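Local coordinates for bifunctional thiamine biosynthesis protein ThiDN (Methanocaldococcus jannaschii DSM 2661, PDB 2PHP) that probably phosphorylates hydroxymethylpyrimidine and its phosphate and, through its C-terminal ThiN domain, condenses the resulting pyrophosphate with thiazole phosphate to thiamine phosphate, at residues B[27-32]-B[56-60]; B[8-12]-B[70-74]; B[113-118]-B[145-150]; B[100-106]-B[157-161]; B[17-22]-B[167-172]. All coordinates share one frame; numbering follows the deposited sequence.

Contact 1 of 5, residues B[27-32]-B[56-60]; sequences FTLIPE and RIIKN
The ring of Phe27 meets Ile57 at its edge: CG2 of Ile57 lies near the ring plane, 4.2 Å from CE2 of Phe27, and the two side chains cross at about a right angle. Gln178 of helix 167-185 and Met97 and Ile99 of strand 95-100 also pack on Phe27. Ile30 fills the middle of the contact, its CG2 3.7 Å from the carbonyl O of Ile57. CD1 of Ile30 lies 4.4 Å from CG2 of Ile57. Segment 27-32, a loop between helix 8-22 and strand 37-40, is thereby laid against strand 57-59 of the small two-stranded antiparallel sheet, nearly crosswise, with end-to-end directions 83° apart. Phe65 on the partner strand of that hairpin touches both Ile30 and Ile57. Lys59 runs out fully extended beyond CG and slides past Ile30 in the opposite direction. Its CG lies 3.9 Å from CB of Ile30, and its CE reaches 3.4 Å from the carbonyl O of Ile30. The ammonium NZ stops 4.5 Å from OE2 of Glu32, opposite charges too far apart for a salt bridge but probably still attracting each other.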
# COMPACT_ATOMS: atom_id res chain seq x y z
N PHE B 27 -8.69 0.84 16.29
CA PHE B 27 -8.43 -0.56 16.59
C PHE B 27 -7.00 -0.73 17.10
O PHE B 27 -6.04 -0.52 16.37
CB PHE B 27 -8.69 -1.38 15.32
CG PHE B 27 -8.48 -2.87 15.49
CD1 PHE B 27 -9.08 -3.56 16.53
CD2 PHE B 27 -7.71 -3.57 14.57
CE1 PHE B 27 -8.90 -4.95 16.66
CE2 PHE B 27 -7.53 -4.95 14.69
CZ PHE B 27 -8.13 -5.64 15.74
N THR B 28 -6.88 -1.10 18.37
CA THR B 28 -5.57 -1.28 18.97
C THR B 28 -5.42 -2.71 19.48
O THR B 28 -4.34 -3.12 19.91
CB THR B 28 -5.36 -0.30 20.14
OG1 THR B 28 -6.33 -0.57 21.16
CG2 THR B 28 -5.50 1.15 19.66
N LEU B 29 -6.51 -3.46 19.44
CA LEU B 29 -6.49 -4.84 19.89
C LEU B 29 -5.84 -5.76 18.85
O LEU B 29 -6.41 -6.78 18.44
CB LEU B 29 -7.92 -5.29 20.21
CG LEU B 29 -8.55 -4.70 21.49
CD1 LEU B 29 -10.01 -5.14 21.63
CD2 LEU B 29 -7.76 -5.14 22.70
N ILE B 30 -4.64 -5.39 18.42
CA ILE B 30 -3.88 -6.16 17.42
C ILE B 30 -2.82 -7.04 18.06
O ILE B 30 -1.90 -6.55 18.72
CB ILE B 30 -3.19 -5.22 16.40
CG1 ILE B 30 -4.23 -4.33 15.73
CG2 ILE B 30 -2.42 -6.05 15.35
CD1 ILE B 30 -3.65 -3.16 14.98
N PRO B 31 -2.92 -8.36 17.85
CA PRO B 31 -1.93 -9.28 18.42
C PRO B 31 -0.60 -9.16 17.68
O PRO B 31 -0.53 -8.56 16.61
CB PRO B 31 -2.58 -10.65 18.22
CG PRO B 31 -3.30 -10.47 16.92
CD PRO B 31 -3.92 -9.09 17.05
N GLU B 32 0.45 -9.74 18.26
CA GLU B 32 1.77 -9.68 17.65
C GLU B 32 1.81 -10.38 16.31
O GLU B 32 2.59 -10.01 15.44
CB GLU B 32 2.82 -10.29 18.59
CG GLU B 32 3.18 -9.37 19.72
CD GLU B 32 3.53 -7.98 19.22
OE1 GLU B 32 4.51 -7.86 18.46
OE2 GLU B 32 2.81 -7.01 19.58
N ARG B 56 -2.45 -9.38 6.42
CA ARG B 56 -3.05 -9.32 7.75
C ARG B 56 -3.15 -7.88 8.20
O ARG B 56 -2.66 -6.98 7.52
CB ARG B 56 -2.24 -10.13 8.76
CG ARG B 56 -2.73 -11.58 8.90
CD ARG B 56 -2.27 -12.24 10.19
NE ARG B 56 -2.98 -13.50 10.41
CZ ARG B 56 -2.95 -14.20 11.54
NH1 ARG B 56 -2.24 -13.78 12.57
NH2 ARG B 56 -3.66 -15.32 11.64
N ILE B 57 -3.79 -7.65 9.34
CA ILE B 57 -3.90 -6.31 9.89
C ILE B 57 -2.79 -6.22 10.92
O ILE B 57 -2.75 -7.04 11.85
CB ILE B 57 -5.27 -6.08 10.54
CG1 ILE B 57 -6.36 -6.25 9.48
CG2 ILE B 57 -5.32 -4.68 11.16
CD1 ILE B 57 -7.75 -6.32 10.03
N ILE B 58 -1.88 -5.27 10.75
CA ILE B 58 -0.76 -5.13 11.68
C ILE B 58 -0.60 -3.72 12.23
O ILE B 58 -1.12 -2.75 11.67
CB ILE B 58 0.58 -5.56 11.02
CG1 ILE B 58 0.93 -4.61 9.88
CG2 ILE B 58 0.47 -6.99 10.48
CD1 ILE B 58 2.32 -4.87 9.28
N LYS B 59 0.14 -3.62 13.33
CA LYS B 59 0.35 -2.32 13.96
C LYS B 59 1.27 -1.42 13.16
O LYS B 59 2.21 -1.88 12.52
CB LYS B 59 0.95 -2.50 15.37
CG LYS B 59 -0.04 -3.00 16.40
CD LYS B 59 0.57 -3.06 17.81
CE LYS B 59 -0.47 -3.49 18.85
NZ LYS B 59 0.09 -3.53 20.23
N ASN B 60 0.96 -0.13 13.17
CA ASN B 60 1.79 0.87 12.52
C ASN B 60 2.47 1.47 13.74
O ASN B 60 1.83 2.19 14.52
CB ASN B 60 0.95 1.94 11.82
CG ASN B 60 1.80 3.03 11.21
OD1 ASN B 60 2.90 3.32 11.69
ND2 ASN B 60 1.30 3.67 10.15

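Contact 2 of 5, residues B[8-12]-B[70-74]; sequences KEKVI and DIEFG
Phe73 is the centre of this contact, and the aliphatic part of Lys8, at the exposed margin, lies obliquely across one face of its ring. CG of Lys8 comes within 3.5 Å of CZ of Phe73. The next carbon, CD, stands 3.9 Å above the ring plane, displaced toward the rim, and makes a CH-pi contact. With CG anti to its own carbonyl carbon (chi1 -73°) and the chain extended from there, Lys8 carries NZ on over the same ring, 5.2 Å from the Phe73 centroid. At that length the cation-pi attraction is weak at most, so the lysine acts here chiefly through its methylenes. Val11 and Ile12 approach the phenyl ring at a slant: CG1 of Val11 is 3.9 Å from CZ of Phe73, and CD1 of Ile12 is 3.8 Å from CE2 of Phe73. That same CD1 also touches CG2 of Ile71 at 3.6 Å, the two isoleucines sliding past each other in opposite directions. Ile12 therefore bridges Ile71 and Phe73, which both point from the strand toward the helix. Ala51 and Leu53 of neighbouring strand 50-53 extend the apolar surface, and Tyr17 of a neighbouring subunit packs on Ile12. The short axes of helix and strand run 10.0 Å apart at 146°, roughly antiparallel. This is the packing of a helix on one face of a mixed, mainly antiparallel sheet: the start of helix 8-22 lies on strand 71-73, an outermost strand of that sheet within the chain.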
# COMPACT_ATOMS: atom_id res chain seq x y z
N LYS B 8 -20.59 -15.96 -3.53
CA LYS B 8 -19.27 -15.36 -3.32
C LYS B 8 -19.28 -13.84 -3.32
O LYS B 8 -18.54 -13.22 -2.55
CB LYS B 8 -18.28 -15.87 -4.37
CG LYS B 8 -17.86 -17.31 -4.14
CD LYS B 8 -16.80 -17.72 -5.15
CE LYS B 8 -16.32 -19.14 -4.90
NZ LYS B 8 -15.23 -19.54 -5.85
N GLU B 9 -20.10 -13.24 -4.17
CA GLU B 9 -20.18 -11.78 -4.24
C GLU B 9 -20.65 -11.24 -2.90
O GLU B 9 -20.10 -10.26 -2.38
CB GLU B 9 -21.15 -11.35 -5.34
CG GLU B 9 -21.22 -9.85 -5.55
CD GLU B 9 -22.27 -9.43 -6.57
OE1 GLU B 9 -22.52 -10.20 -7.53
OE2 GLU B 9 -22.85 -8.33 -6.41
N LYS B 10 -21.68 -11.86 -2.34
CA LYS B 10 -22.18 -11.40 -1.05
C LYS B 10 -21.09 -11.44 0.02
O LYS B 10 -20.93 -10.49 0.79
CB LYS B 10 -23.38 -12.24 -0.61
CG LYS B 10 -23.98 -11.82 0.72
CD LYS B 10 -24.70 -10.49 0.61
CE LYS B 10 -25.30 -10.07 1.94
NZ LYS B 10 -26.01 -8.76 1.84
N VAL B 11 -20.33 -12.53 0.06
CA VAL B 11 -19.25 -12.69 1.03
C VAL B 11 -18.17 -11.61 0.84
O VAL B 11 -17.73 -10.99 1.80
CB VAL B 11 -18.60 -14.08 0.92
CG1 VAL B 11 -17.31 -14.13 1.74
CG2 VAL B 11 -19.57 -15.15 1.42
N ILE B 12 -17.74 -11.41 -0.41
CA ILE B 12 -16.73 -10.40 -0.69
C ILE B 12 -17.23 -9.02 -0.26
O ILE B 12 -16.47 -8.24 0.30
CB ILE B 12 -16.36 -10.37 -2.19
CG1 ILE B 12 -15.64 -11.66 -2.58
CG2 ILE B 12 -15.51 -9.13 -2.49
CD1 ILE B 12 -14.39 -11.95 -1.79
N ASP B 70 -5.19 -8.41 -0.09
CA ASP B 70 -6.51 -8.34 -0.71
C ASP B 70 -7.41 -9.42 -0.16
O ASP B 70 -6.95 -10.39 0.43
CB ASP B 70 -6.40 -8.54 -2.23
CG ASP B 70 -5.36 -7.65 -2.86
OD1 ASP B 70 -5.46 -6.42 -2.70
OD2 ASP B 70 -4.44 -8.19 -3.51
N ILE B 71 -8.72 -9.24 -0.37
CA ILE B 71 -9.66 -10.24 0.09
C ILE B 71 -9.79 -11.27 -1.01
O ILE B 71 -10.14 -10.95 -2.14
CB ILE B 71 -11.02 -9.62 0.38
CG1 ILE B 71 -10.91 -8.70 1.59
CG2 ILE B 71 -12.04 -10.71 0.63
CD1 ILE B 71 -12.18 -7.97 1.94
N GLU B 72 -9.49 -12.51 -0.67
CA GLU B 72 -9.57 -13.59 -1.62
C GLU B 72 -9.97 -14.89 -0.92
O GLU B 72 -9.63 -15.10 0.26
CB GLU B 72 -8.22 -13.77 -2.31
CG GLU B 72 -7.73 -12.53 -3.04
CD GLU B 72 -7.80 -12.69 -4.55
OE1 GLU B 72 -8.87 -13.09 -5.07
OE2 GLU B 72 -6.77 -12.41 -5.20
N PHE B 73 -10.68 -15.74 -1.65
CA PHE B 73 -11.09 -17.03 -1.12
C PHE B 73 -9.86 -17.92 -0.98
O PHE B 73 -8.97 -17.89 -1.83
CB PHE B 73 -12.11 -17.69 -2.04
CG PHE B 73 -13.50 -17.22 -1.82
CD1 PHE B 73 -14.30 -17.82 -0.85
CD2 PHE B 73 -14.00 -16.13 -2.52
CE1 PHE B 73 -15.57 -17.34 -0.57
CE2 PHE B 73 -15.27 -15.63 -2.26
CZ PHE B 73 -16.06 -16.24 -1.28
N GLY B 74 -9.83 -18.72 0.08
CA GLY B 74 -8.70 -19.60 0.30
C GLY B 74 -7.50 -18.89 0.88
O GLY B 74 -6.47 -19.49 1.10

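Contact 3 of 5, residues B[113-118]-B[145-150]; sequences FAVSSF and PDIIYD
Backbone hydrogen bonds join Ala114 and Ser116 to the strand beside them. Ser116 N donates to Ile147 O at 2.9 Å, and Ser116 O accepts from Tyr149 N at 3.2 Å. Ala114 O is gripped by two donors, the backbone N atoms of Asp146 and Ile147. The closing bond, from Phe118 N to Tyr149 O, is weak. One side chain joins this ladder: OD2 of Asp146 uses its anti lone pair to accept from Ala114 N, 2.8 Å away and nearly straight (169°), while OD1 of Asp146 forms a salt bridge with Lys173. Tyr149 holds CG between its backbone N and carbonyl carbon (chi1 78°), which lays the ring against Ser117 and Val115. CH-pi contact places CB of Ser117 3.7 Å above the centre of the Tyr149 ring, and CG1 of Val115 lies in plane at that ring's edge, 3.6 Å from CD2 of Tyr149. An alanine in place of Tyr149 would probably open a gap over Ser117 and leave Val115 without the aromatic edge beside it. CB of Asp150 packs over one face of the Phe118 ring, the carboxylate almost parallel to the ring (5°) and paired with Arg120 and Arg161. Apolar contact also brings CG2 of Ile148 to the edge of Phe118, 4.1 Å from its CD2. Parallel strands 115-117 and 147-150, linked through helix 129-141, form a beta-alpha-beta crossover at one edge of the chain's mixed sheet.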
# COMPACT_ATOMS: atom_id res chain seq x y z
N PHE B 113 -21.14 -10.75 26.58
CA PHE B 113 -20.99 -11.73 25.52
C PHE B 113 -20.94 -13.16 26.02
O PHE B 113 -20.60 -13.42 27.18
CB PHE B 113 -19.69 -11.45 24.75
CG PHE B 113 -19.70 -10.16 23.97
CD1 PHE B 113 -20.41 -10.07 22.78
CD2 PHE B 113 -19.02 -9.05 24.43
CE1 PHE B 113 -20.43 -8.88 22.05
CE2 PHE B 113 -19.03 -7.85 23.71
CZ PHE B 113 -19.74 -7.77 22.51
N ALA B 114 -21.28 -14.10 25.14
CA ALA B 114 -21.21 -15.51 25.45
C ALA B 114 -19.75 -15.83 25.19
O ALA B 114 -19.25 -15.62 24.08
CB ALA B 114 -22.10 -16.31 24.51
N VAL B 115 -19.06 -16.34 26.21
CA VAL B 115 -17.64 -16.65 26.10
C VAL B 115 -17.34 -18.11 26.45
O VAL B 115 -17.95 -18.69 27.35
CB VAL B 115 -16.82 -15.74 27.05
CG1 VAL B 115 -15.33 -15.93 26.80
CG2 VAL B 115 -17.22 -14.29 26.87
N SER B 116 -16.38 -18.69 25.74
CA SER B 116 -15.96 -20.05 25.98
C SER B 116 -14.48 -20.11 25.63
O SER B 116 -13.93 -19.16 25.07
CB SER B 116 -16.77 -21.03 25.12
OG SER B 116 -16.43 -22.37 25.44
N SER B 117 -13.83 -21.23 25.94
CA SER B 117 -12.40 -21.34 25.66
C SER B 117 -11.89 -22.77 25.59
O SER B 117 -12.66 -23.73 25.68
CB SER B 117 -11.63 -20.57 26.74
OG SER B 117 -11.97 -21.07 28.02
N PHE B 118 -10.57 -22.90 25.42
CA PHE B 118 -9.90 -24.19 25.36
C PHE B 118 -8.47 -24.00 25.86
O PHE B 118 -7.95 -22.87 25.87
CB PHE B 118 -9.91 -24.76 23.93
CG PHE B 118 -9.07 -23.99 22.96
CD1 PHE B 118 -7.70 -24.22 22.85
CD2 PHE B 118 -9.65 -23.02 22.15
CE1 PHE B 118 -6.92 -23.50 21.95
CE2 PHE B 118 -8.87 -22.29 21.25
CZ PHE B 118 -7.51 -22.53 21.15
N PRO B 145 -20.34 -19.72 20.76
CA PRO B 145 -20.41 -18.47 21.52
C PRO B 145 -19.99 -17.27 20.68
O PRO B 145 -19.70 -17.42 19.50
CB PRO B 145 -19.45 -18.73 22.67
CG PRO B 145 -18.36 -19.52 22.00
CD PRO B 145 -19.15 -20.50 21.13
N ASP B 146 -19.97 -16.10 21.30
CA ASP B 146 -19.55 -14.88 20.62
C ASP B 146 -18.03 -14.85 20.62
O ASP B 146 -17.41 -14.29 19.72
CB ASP B 146 -20.05 -13.65 21.36
CG ASP B 146 -21.55 -13.53 21.38
OD1 ASP B 146 -22.14 -13.33 20.30
OD2 ASP B 146 -22.13 -13.65 22.48
N ILE B 147 -17.45 -15.45 21.65
CA ILE B 147 -16.00 -15.44 21.81
C ILE B 147 -15.41 -16.77 22.23
O ILE B 147 -15.95 -17.48 23.09
CB ILE B 147 -15.61 -14.39 22.88
CG1 ILE B 147 -16.08 -13.00 22.44
CG2 ILE B 147 -14.12 -14.43 23.12
CD1 ILE B 147 -15.87 -11.92 23.49
N ILE B 148 -14.28 -17.10 21.60
CA ILE B 148 -13.53 -18.29 21.91
C ILE B 148 -12.11 -17.77 22.10
O ILE B 148 -11.51 -17.21 21.18
CB ILE B 148 -13.55 -19.32 20.76
CG1 ILE B 148 -14.96 -19.89 20.58
CG2 ILE B 148 -12.59 -20.45 21.05
CD1 ILE B 148 -15.06 -20.97 19.54
N TYR B 149 -11.59 -17.91 23.31
CA TYR B 149 -10.26 -17.42 23.59
C TYR B 149 -9.45 -18.55 24.20
O TYR B 149 -9.99 -19.60 24.53
CB TYR B 149 -10.33 -16.24 24.57
CG TYR B 149 -10.56 -16.63 26.02
CD1 TYR B 149 -9.50 -17.02 26.84
CD2 TYR B 149 -11.84 -16.58 26.59
CE1 TYR B 149 -9.70 -17.36 28.18
CE2 TYR B 149 -12.05 -16.92 27.93
CZ TYR B 149 -10.98 -17.31 28.72
OH TYR B 149 -11.19 -17.64 30.04
N ASP B 150 -8.15 -18.34 24.31
CA ASP B 150 -7.27 -19.31 24.93
C ASP B 150 -6.11 -18.51 25.50
O ASP B 150 -5.75 -17.46 24.96
CB ASP B 150 -6.80 -20.38 23.92
CG ASP B 150 -5.67 -19.91 23.03
OD1 ASP B 150 -5.91 -19.06 22.14
OD2 ASP B 150 -4.53 -20.39 23.22

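Contact 4 of 5, residues B[100-106]-B[157-161]; sequences KYDGGLI and EPMIR
Tyr101 swings its ring out opposite its backbone N (chi1 167°), which carries CD2 to Pro158, while Ile160 has CG1 opposite its carbonyl carbon (chi1 -73°) and the chain extended beyond it, which brings CD1 to Ile106. CD2 of Tyr101 lies 3.3 Å from CB of Pro158, the ring and the proline crossing at about a right angle. CG1 of Ile160 sits at the ring's edge, 3.9 Å from CD1 of Tyr101. A glycine in place of Tyr101 would probably leave Pro158 and this flank of Ile160 without their aromatic cover. Strand 159-164 of the mixed sheet is thus packed against the turn that leads from strand 95-100 into helix 103-109. Asp102 is the N-cap of that helix, its OD1 accepting from Leu105 N at 2.8 Å, met from above the carboxylate plane. Inside the first turn, CD1 of Ile106 meets CD1 of Ile160 tip to tip at 3.6 Å, and Tyr149 packs on both isoleucines. A water ties the other end of the contact together: it accepts from Tyr101 N at 3.0 Å and donates to Pro158 O at 2.6 Å and to OE2 of Glu157, an oxygen that also accepts from Glu32 N.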
# COMPACT_ATOMS: atom_id res chain seq x y z
N LYS B 100 -6.28 -9.25 19.80
CA LYS B 100 -5.40 -9.39 20.94
C LYS B 100 -6.13 -9.81 22.22
O LYS B 100 -7.25 -9.37 22.50
CB LYS B 100 -4.64 -8.09 21.16
CG LYS B 100 -3.62 -8.13 22.27
CD LYS B 100 -3.08 -6.74 22.54
CE LYS B 100 -1.94 -6.78 23.54
NZ LYS B 100 -1.47 -5.40 23.83
N TYR B 101 -5.49 -10.68 22.99
CA TYR B 101 -6.06 -11.19 24.23
C TYR B 101 -5.70 -10.34 25.44
O TYR B 101 -4.65 -9.72 25.48
CB TYR B 101 -5.56 -12.61 24.47
CG TYR B 101 -5.84 -13.12 25.86
CD1 TYR B 101 -7.07 -13.67 26.20
CD2 TYR B 101 -4.86 -13.05 26.86
CE1 TYR B 101 -7.33 -14.15 27.48
CE2 TYR B 101 -5.09 -13.53 28.14
CZ TYR B 101 -6.33 -14.09 28.44
OH TYR B 101 -6.56 -14.60 29.70
N ASP B 102 -6.58 -10.33 26.44
CA ASP B 102 -6.36 -9.60 27.69
C ASP B 102 -7.32 -10.15 28.75
O ASP B 102 -8.53 -10.07 28.59
CB ASP B 102 -6.60 -8.10 27.49
CG ASP B 102 -6.41 -7.30 28.78
OD1 ASP B 102 -7.13 -7.56 29.77
OD2 ASP B 102 -5.54 -6.41 28.80
N GLY B 103 -6.75 -10.70 29.82
CA GLY B 103 -7.55 -11.28 30.89
C GLY B 103 -8.59 -10.35 31.50
O GLY B 103 -9.75 -10.72 31.68
N GLY B 104 -8.17 -9.13 31.83
CA GLY B 104 -9.09 -8.17 32.41
C GLY B 104 -10.23 -7.89 31.46
O GLY B 104 -11.39 -7.79 31.88
N LEU B 105 -9.91 -7.74 30.18
CA LEU B 105 -10.92 -7.46 29.16
C LEU B 105 -11.95 -8.58 29.12
O LEU B 105 -13.15 -8.33 29.04
CB LEU B 105 -10.24 -7.29 27.79
CG LEU B 105 -11.11 -6.97 26.57
CD1 LEU B 105 -11.95 -5.71 26.81
CD2 LEU B 105 -10.21 -6.78 25.37
N ILE B 106 -11.48 -9.83 29.19
CA ILE B 106 -12.36 -10.99 29.17
C ILE B 106 -13.41 -10.90 30.30
O ILE B 106 -14.61 -11.05 30.05
CB ILE B 106 -11.56 -12.30 29.33
CG1 ILE B 106 -10.69 -12.55 28.09
CG2 ILE B 106 -12.50 -13.47 29.56
CD1 ILE B 106 -11.47 -12.80 26.81
N GLU B 157 1.13 -16.97 21.40
CA GLU B 157 0.57 -15.86 22.15
C GLU B 157 -0.93 -16.09 22.34
O GLU B 157 -1.59 -16.65 21.47
CB GLU B 157 0.85 -14.55 21.39
CG GLU B 157 -0.36 -13.89 20.74
CD GLU B 157 0.04 -12.68 19.91
OE1 GLU B 157 0.68 -12.87 18.85
OE2 GLU B 157 -0.28 -11.55 20.31
N PRO B 158 -1.47 -15.69 23.51
CA PRO B 158 -2.90 -15.88 23.78
C PRO B 158 -3.75 -15.16 22.71
O PRO B 158 -3.26 -14.25 22.04
CB PRO B 158 -3.07 -15.28 25.18
CG PRO B 158 -1.95 -14.29 25.28
CD PRO B 158 -0.81 -15.04 24.65
N MSE B 159 -5.01 -15.56 22.57
CA MSE B 159 -5.87 -14.96 21.55
C MSE B 159 -7.36 -14.92 21.88
O MSE B 159 -7.87 -15.79 22.57
CB MSE B 159 -5.72 -15.74 20.24
CG MSE B 159 -6.15 -14.97 19.00
SE MSE B 159 -4.83 -13.59 18.61
CE MSE B 159 -3.30 -14.78 18.45
N ILE B 160 -8.04 -13.90 21.36
CA ILE B 160 -9.48 -13.78 21.52
C ILE B 160 -10.03 -13.87 20.10
O ILE B 160 -9.62 -13.13 19.21
CB ILE B 160 -9.93 -12.43 22.11
CG1 ILE B 160 -9.59 -12.35 23.59
CG2 ILE B 160 -11.44 -12.26 21.91
CD1 ILE B 160 -9.84 -10.99 24.20
N ARG B 161 -10.95 -14.80 19.87
CA ARG B 161 -11.54 -14.96 18.56
C ARG B 161 -13.03 -14.59 18.63
O ARG B 161 -13.78 -15.16 19.41
CB ARG B 161 -11.33 -16.41 18.08
CG ARG B 161 -9.87 -16.83 18.15
CD ARG B 161 -9.66 -18.32 17.91
NE ARG B 161 -8.24 -18.68 18.02
CZ ARG B 161 -7.59 -18.85 19.16
NH1 ARG B 161 -8.22 -18.72 20.33
NH2 ARG B 161 -6.29 -19.13 19.15
O HOH W 1 -2.85 -11.64 22.00

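Contact 5 of 5, residues B[17-22]-B[167-172]; sequences YAIYLL and AIEVVK
Two helices near the ends of the ThiN domain, 8-22 and 167-185, pack side by side here, their short axes 8.7 Å apart and only 21° from parallel. Ala18 and Ala167 permit the close approach: their CB atoms touch at 3.7 Å, and CB of Ala18 is as near as 3.6 Å to the carbonyl O of Ala167. Val171 makes contacts with both branches. Its CG2 presses on CB of Ala18 at 3.6 Å and, more tightly than usual for two carbons, on CD2 of Leu22 at 3.4 Å. Its other branch, CG1, faces CB of Leu21. At one end, Ile168 extends CD1 to the edge of the Tyr17 ring, 3.6 Å from CD2 of Tyr17, and CG1 of Ile168 lies in the ring plane. CG of Leu21, a turn later on the tyrosine's own helix, covers one face of that ring, which is thus flanked from two directions. CD1 of Leu21 also meets CE of Lys172 at 3.8 Å, using the aliphatic part of a lysine that bends at chi2 and chi4. Ile37 of strand 37-40 packs on Ala18, Ala167 and Val171, and Tyr5 of a neighbouring subunit covers Tyr17 and Leu21. With contacts made almost wholly by side-chain carbons, and neither a salt bridge nor a hydrogen bond between the two segments, the hold rests on shape and exclusion of water, and the small alanines probably allow the helices to come this close.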
# COMPACT_ATOMS: atom_id res chain seq x y z
N TYR B 17 -16.98 -4.36 3.37
CA TYR B 17 -17.60 -3.33 4.19
C TYR B 17 -17.09 -3.44 5.63
O TYR B 17 -16.91 -2.43 6.29
CB TYR B 17 -19.13 -3.45 4.17
CG TYR B 17 -19.79 -2.32 4.93
CD1 TYR B 17 -19.64 -0.99 4.52
CD2 TYR B 17 -20.52 -2.57 6.09
CE1 TYR B 17 -20.20 0.06 5.25
CE2 TYR B 17 -21.09 -1.53 6.82
CZ TYR B 17 -20.93 -0.23 6.39
OH TYR B 17 -21.47 0.80 7.12
N ALA B 18 -16.87 -4.66 6.10
CA ALA B 18 -16.36 -4.86 7.45
C ALA B 18 -15.02 -4.15 7.60
O ALA B 18 -14.75 -3.54 8.64
CB ALA B 18 -16.20 -6.34 7.75
N ILE B 19 -14.19 -4.22 6.56
CA ILE B 19 -12.87 -3.60 6.57
C ILE B 19 -13.00 -2.07 6.52
O ILE B 19 -12.26 -1.34 7.20
CB ILE B 19 -12.00 -4.07 5.36
CG1 ILE B 19 -11.77 -5.58 5.43
CG2 ILE B 19 -10.66 -3.35 5.35
CD1 ILE B 19 -10.99 -6.03 6.64
N TYR B 20 -13.95 -1.59 5.73
CA TYR B 20 -14.19 -0.15 5.61
C TYR B 20 -14.54 0.39 6.99
O TYR B 20 -14.13 1.51 7.36
CB TYR B 20 -15.34 0.10 4.62
CG TYR B 20 -15.85 1.52 4.58
CD1 TYR B 20 -15.22 2.50 3.80
CD2 TYR B 20 -16.98 1.90 5.32
CE1 TYR B 20 -15.70 3.81 3.76
CE2 TYR B 20 -17.46 3.20 5.29
CZ TYR B 20 -16.83 4.15 4.51
OH TYR B 20 -17.33 5.44 4.50
N LEU B 21 -15.28 -0.39 7.78
CA LEU B 21 -15.66 0.02 9.13
C LEU B 21 -14.45 -0.04 10.06
O LEU B 21 -14.27 0.82 10.92
CB LEU B 21 -16.77 -0.89 9.68
CG LEU B 21 -18.17 -0.77 9.05
CD1 LEU B 21 -19.12 -1.79 9.66
CD2 LEU B 21 -18.70 0.65 9.26
N LEU B 22 -13.63 -1.07 9.87
CA LEU B 22 -12.44 -1.25 10.70
C LEU B 22 -11.47 -0.08 10.52
O LEU B 22 -10.91 0.42 11.50
CB LEU B 22 -11.74 -2.55 10.32
CG LEU B 22 -11.30 -3.50 11.45
CD1 LEU B 22 -10.61 -2.71 12.55
CD2 LEU B 22 -12.50 -4.24 12.00
N ALA B 167 -19.05 -11.13 8.44
CA ALA B 167 -17.96 -10.24 8.81
C ALA B 167 -18.39 -8.91 9.43
O ALA B 167 -17.73 -8.41 10.33
CB ALA B 167 -17.07 -9.98 7.58
N ILE B 168 -19.49 -8.35 8.94
CA ILE B 168 -19.97 -7.08 9.47
C ILE B 168 -20.44 -7.23 10.91
O ILE B 168 -20.18 -6.37 11.75
CB ILE B 168 -21.14 -6.52 8.63
CG1 ILE B 168 -20.71 -6.36 7.17
CG2 ILE B 168 -21.58 -5.16 9.19
CD1 ILE B 168 -21.81 -5.89 6.23
N GLU B 169 -21.11 -8.34 11.19
CA GLU B 169 -21.59 -8.60 12.54
C GLU B 169 -20.39 -8.77 13.47
O GLU B 169 -20.42 -8.33 14.62
CB GLU B 169 -22.45 -9.86 12.57
CG GLU B 169 -23.28 -9.97 13.83
CD GLU B 169 -24.14 -11.22 13.86
OE1 GLU B 169 -23.58 -12.32 14.08
OE2 GLU B 169 -25.37 -11.10 13.66
N VAL B 170 -19.34 -9.40 12.97
CA VAL B 170 -18.14 -9.62 13.76
C VAL B 170 -17.47 -8.29 14.11
O VAL B 170 -17.08 -8.06 15.26
CB VAL B 170 -17.14 -10.52 13.01
CG1 VAL B 170 -15.78 -10.50 13.70
CG2 VAL B 170 -17.67 -11.94 12.97
N VAL B 171 -17.35 -7.42 13.12
CA VAL B 171 -16.73 -6.12 13.32
C VAL B 171 -17.51 -5.24 14.30
O VAL B 171 -16.91 -4.45 15.04
CB VAL B 171 -16.52 -5.39 11.97
CG1 VAL B 171 -16.25 -3.92 12.19
CG2 VAL B 171 -15.34 -6.02 11.25
N LYS B 172 -18.83 -5.38 14.31
CA LYS B 172 -19.65 -4.60 15.24
C LYS B 172 -19.34 -5.05 16.67
O LYS B 172 -19.18 -4.21 17.55
CB LYS B 172 -21.14 -4.77 14.93
CG LYS B 172 -21.57 -4.17 13.59
CD LYS B 172 -21.40 -2.65 13.56
CE LYS B 172 -21.85 -2.07 12.23
NZ LYS B 172 -23.25 -2.50 11.90

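Overall arrangement
Contact 5 is the buried one, two helices meeting mainly through apolar side chains; the other four are partly buried. Contacts 2 and 5 share helix 8-22, touch through Ile71 and Ile19, and both touch the same neighbouring subunit. Contacts 3 and 4 occupy neighbouring strands of the same mixed sheet and are joined by the Asp150-Arg161 salt bridge. Contact 2 reaches that sheet too, but on the opposite side of the chain's centre from them. Only contact 3 is a strand pair carried by backbone hydrogen bonds; contact 4 adds a bridging water to apolar packing. Contacts 1, 2 and 5 all use lysine methylenes at their margins. Contact 1 touches contact 4 through Leu29 and Lys100, and contact 5 where Phe27 meets Leu22.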